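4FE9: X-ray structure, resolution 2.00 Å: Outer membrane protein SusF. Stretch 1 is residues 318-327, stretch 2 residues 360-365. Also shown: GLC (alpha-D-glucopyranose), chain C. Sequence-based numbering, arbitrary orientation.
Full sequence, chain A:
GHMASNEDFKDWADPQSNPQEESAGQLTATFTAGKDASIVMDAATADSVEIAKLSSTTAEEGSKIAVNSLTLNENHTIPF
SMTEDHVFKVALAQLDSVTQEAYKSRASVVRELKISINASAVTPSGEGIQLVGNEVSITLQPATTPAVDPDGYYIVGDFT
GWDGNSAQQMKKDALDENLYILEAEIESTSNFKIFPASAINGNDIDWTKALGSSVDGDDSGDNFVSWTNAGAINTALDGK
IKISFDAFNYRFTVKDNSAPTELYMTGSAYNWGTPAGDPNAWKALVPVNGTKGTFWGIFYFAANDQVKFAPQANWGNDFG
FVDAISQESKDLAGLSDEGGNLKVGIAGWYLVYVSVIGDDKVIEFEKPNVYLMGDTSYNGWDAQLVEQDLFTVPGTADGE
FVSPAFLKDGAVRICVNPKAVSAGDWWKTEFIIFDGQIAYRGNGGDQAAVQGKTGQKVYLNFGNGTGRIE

Stretch 1 318-327: DFGFVDAISQ
Stretch 2 (360-365) DKVIEF

How do the two backbones lie against each other? Residues 360-365 form an extended strand, with phi near -120° and psi near 130° from Lys361 to Glu364, while residues 318-326 form an irregular loop and Gln327 begins a helix with Ser326 at its N-cap. The chains run in the same direction: Ala324 CA lies 5.0 Å from Val362 CA, and Ile325 CA lies 5.5 Å from Ile363 CA. Ala324 (phi/psi -87/69°) and Ile325 (-117/110°) carry the loop past the strand, and together the stretches bury 476 Å².

Which polar contacts hold the backbones? Ile363 N donates a weak bond to Ala324 O at 3.4 Å, and the same oxygen receives a CA-H...O contact from Val362 CA at 3.5 Å, so one carbonyl faces two successive strand residues. Where Ala324 N and Lys361 O do not meet directly, a water fills the gap, accepting from Ala324 N at 3.0 Å and donating to Lys361 O at 3.1 Å. Within the loop, Ile325 N makes a weak bond to Asp323 O at 2.9 Å.

What does the Glu364 side chain contribute? Its CA-to-CB bond points sideways, but chi1 and chi2 are both m (-58° and -71°) and chi3 is 99°, which bring the carboxylate nearer the loop. There Glu364 OE1 accepts a hydrogen bond from Ser326 N at 3.0 Å, tying the strand to the backbone just ahead of the helix. Glu364 OE1 also sits 2.8 Å from Ile363 O.

How do the apolar side chains fit together? Phe319, chi1 p (56°) and chi2 100°, points toward the strand and offers one ring face to the aliphatic part of Lys361. Lys361 CD stands 4.2 Å from the Phe319 ring centroid, 24° off the normal, a CH-pi contact made possible by the methylene chain (chi1 m, chi2 146°, chi3 t, chi4 151°). Ile363, m then t, reaches the edge of that ring, with Ile363 CD1 4.0 Å from Phe319 CE1; Ile363 CD1 also lies 4.1 Å from Val322 CG2 (Val322 chi1 m) and 3.2 Å from Gly320 O. Further along, Ala324 CB meets Val362 CG2 at 3.8 Å with Val362 chi1 t, and Ile325, m then t, places CG1 4.3 Å from Ile363 CB. Outside this interface, Asp318 (chi1 p) points away from the strand, and its OD1 accepts a 2.8 Å hydrogen bond from O2 of the bound glucose.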

# COMPACT_ATOMS: atom_id res chain seq x y z
N ASP A 318 -16.03 -8.07 8.27
CA ASP A 318 -16.14 -8.46 6.89
C ASP A 318 -15.83 -7.25 5.97
O ASP A 318 -15.80 -6.12 6.42
CB ASP A 318 -17.57 -8.95 6.64
CG ASP A 318 -18.59 -8.02 7.24
OD1 ASP A 318 -18.99 -7.07 6.53
OD2 ASP A 318 -18.89 -8.14 8.46
N PHE A 319 -15.49 -7.53 4.72
CA PHE A 319 -15.22 -6.48 3.76
C PHE A 319 -15.64 -6.91 2.36
O PHE A 319 -15.75 -8.11 2.08
CB PHE A 319 -13.74 -6.08 3.77
CG PHE A 319 -12.79 -7.24 3.52
CD1 PHE A 319 -12.23 -7.44 2.25
CD2 PHE A 319 -12.36 -8.04 4.57
CE1 PHE A 319 -11.34 -8.50 2.01
CE2 PHE A 319 -11.54 -9.15 4.34
CZ PHE A 319 -11.00 -9.37 3.07
N GLY A 320 -15.85 -5.94 1.48
CA GLY A 320 -16.27 -6.21 0.12
C GLY A 320 -15.40 -5.47 -0.87
O GLY A 320 -14.18 -5.72 -0.97
N PHE A 321 -15.99 -4.48 -1.54
CA PHE A 321 -15.21 -3.61 -2.41
C PHE A 321 -14.18 -2.81 -1.56
O PHE A 321 -14.50 -2.30 -0.49
CB PHE A 321 -16.14 -2.66 -3.18
CG PHE A 321 -15.45 -1.81 -4.19
CD1 PHE A 321 -15.22 -2.29 -5.48
CD2 PHE A 321 -14.95 -0.55 -3.84
CE1 PHE A 321 -14.41 -1.57 -6.38
CE2 PHE A 321 -14.28 0.24 -4.78
CZ PHE A 321 -13.98 -0.29 -6.06
N VAL A 322 -12.92 -2.84 -1.99
CA VAL A 322 -11.85 -2.12 -1.32
C VAL A 322 -11.05 -1.32 -2.35
O VAL A 322 -11.20 -1.53 -3.54
CB VAL A 322 -10.87 -3.09 -0.57
CG1 VAL A 322 -11.62 -3.99 0.38
CG2 VAL A 322 -10.07 -3.91 -1.56
N ASP A 323 -10.11 -0.51 -1.88
CA ASP A 323 -9.41 0.40 -2.78
C ASP A 323 -8.30 -0.24 -3.63
O ASP A 323 -8.14 0.11 -4.78
CB ASP A 323 -8.89 1.61 -2.03
CG ASP A 323 -9.74 2.85 -2.26
OD1 ASP A 323 -10.79 2.99 -1.57
OD2 ASP A 323 -9.41 3.63 -3.21
N ALA A 324 -7.55 -1.20 -3.07
CA ALA A 324 -6.45 -1.80 -3.84
C ALA A 324 -6.94 -2.97 -4.70
O ALA A 324 -6.75 -4.17 -4.35
CB ALA A 324 -5.29 -2.23 -2.91
N ILE A 325 -7.72 -2.64 -5.73
CA ILE A 325 -8.06 -3.59 -6.78
C ILE A 325 -7.50 -3.09 -8.12
O ILE A 325 -7.78 -1.98 -8.53
CB ILE A 325 -9.61 -3.78 -6.89
CG1 ILE A 325 -10.19 -4.19 -5.52
CG2 ILE A 325 -9.96 -4.82 -7.97
CD1 ILE A 325 -11.69 -4.43 -5.51
N SER A 326 -6.50 -3.79 -8.61
CA SER A 326 -6.06 -3.70 -9.99
C SER A 326 -7.11 -3.08 -10.94
O SER A 326 -8.28 -3.51 -10.95
CB SER A 326 -5.72 -5.09 -10.49
OG SER A 326 -4.52 -5.07 -11.19
N GLN A 327 -6.65 -2.23 -11.86
CA GLN A 327 -7.45 -1.91 -13.05
C GLN A 327 -7.65 -3.16 -13.93
O GLN A 327 -8.75 -3.39 -14.44
CB GLN A 327 -6.81 -0.76 -13.88
CG GLN A 327 -7.73 -0.20 -15.02
CD GLN A 327 -9.13 0.22 -14.52
OE1 GLN A 327 -9.26 1.01 -13.59
NE2 GLN A 327 -10.17 -0.36 -15.11
N ASP A 360 -4.82 -3.02 5.71
CA ASP A 360 -4.65 -3.06 4.24
C ASP A 360 -5.29 -4.32 3.62
O ASP A 360 -4.87 -5.44 3.91
CB ASP A 360 -3.16 -3.02 3.84
CG ASP A 360 -2.38 -1.89 4.53
OD1 ASP A 360 -3.03 -0.98 5.13
OD2 ASP A 360 -1.13 -1.89 4.44
N LYS A 361 -6.17 -4.11 2.65
CA LYS A 361 -6.76 -5.21 1.92
C LYS A 361 -6.45 -5.11 0.41
O LYS A 361 -6.40 -4.00 -0.16
CB LYS A 361 -8.27 -5.25 2.16
CG LYS A 361 -8.65 -5.40 3.62
CD LYS A 361 -9.90 -4.67 3.93
CE LYS A 361 -10.18 -4.68 5.43
NZ LYS A 361 -10.93 -3.45 5.81
N VAL A 362 -6.17 -6.25 -0.21
CA VAL A 362 -6.06 -6.34 -1.68
C VAL A 362 -6.96 -7.49 -2.18
O VAL A 362 -7.05 -8.53 -1.53
CB VAL A 362 -4.58 -6.61 -2.10
CG1 VAL A 362 -4.47 -6.83 -3.58
CG2 VAL A 362 -3.71 -5.45 -1.67
N ILE A 363 -7.76 -7.22 -3.20
CA ILE A 363 -8.53 -8.28 -3.88
C ILE A 363 -8.19 -8.25 -5.35
O ILE A 363 -8.09 -7.17 -5.92
CB ILE A 363 -10.02 -8.05 -3.69
CG1 ILE A 363 -10.38 -8.12 -2.22
CG2 ILE A 363 -10.85 -9.04 -4.52
CD1 ILE A 363 -11.78 -7.59 -1.88
N GLU A 364 -7.74 -9.40 -5.88
CA GLU A 364 -7.51 -9.55 -7.34
C GLU A 364 -8.37 -10.66 -7.93
O GLU A 364 -8.65 -11.67 -7.26
CB GLU A 364 -6.04 -9.82 -7.64
CG GLU A 364 -5.09 -8.73 -7.12
CD GLU A 364 -5.21 -7.40 -7.92
OE1 GLU A 364 -5.91 -6.46 -7.46
OE2 GLU A 364 -4.62 -7.33 -9.02
N PHE A 365 -8.95 -10.40 -9.11
CA PHE A 365 -9.50 -11.45 -9.97
C PHE A 365 -8.61 -11.71 -11.14
O PHE A 365 -8.17 -10.77 -11.80
CB PHE A 365 -10.86 -11.06 -10.48
CG PHE A 365 -11.94 -11.24 -9.48
CD1 PHE A 365 -11.83 -10.67 -8.22
CD2 PHE A 365 -13.09 -11.94 -9.81
CE1 PHE A 365 -12.83 -10.83 -7.28
CE2 PHE A 365 -14.11 -12.11 -8.89
CZ PHE A 365 -13.98 -11.56 -7.61
C1 GLC C . -23.12 -6.83 8.30
C2 GLC C . -22.24 -6.75 7.06
C3 GLC C . -23.07 -6.52 5.81
C4 GLC C . -24.14 -7.59 5.70
C5 GLC C . -24.96 -7.63 6.96
C6 GLC C . -26.00 -8.73 6.90
O2 GLC C . -21.33 -5.68 7.21
O3 GLC C . -22.24 -6.54 4.64
O4 GLC C . -25.01 -7.26 4.65
O5 GLC C . -24.12 -7.83 8.11
O6 GLC C . -26.74 -8.70 8.12
O HOH W 1 -7.70 -1.14 -0.09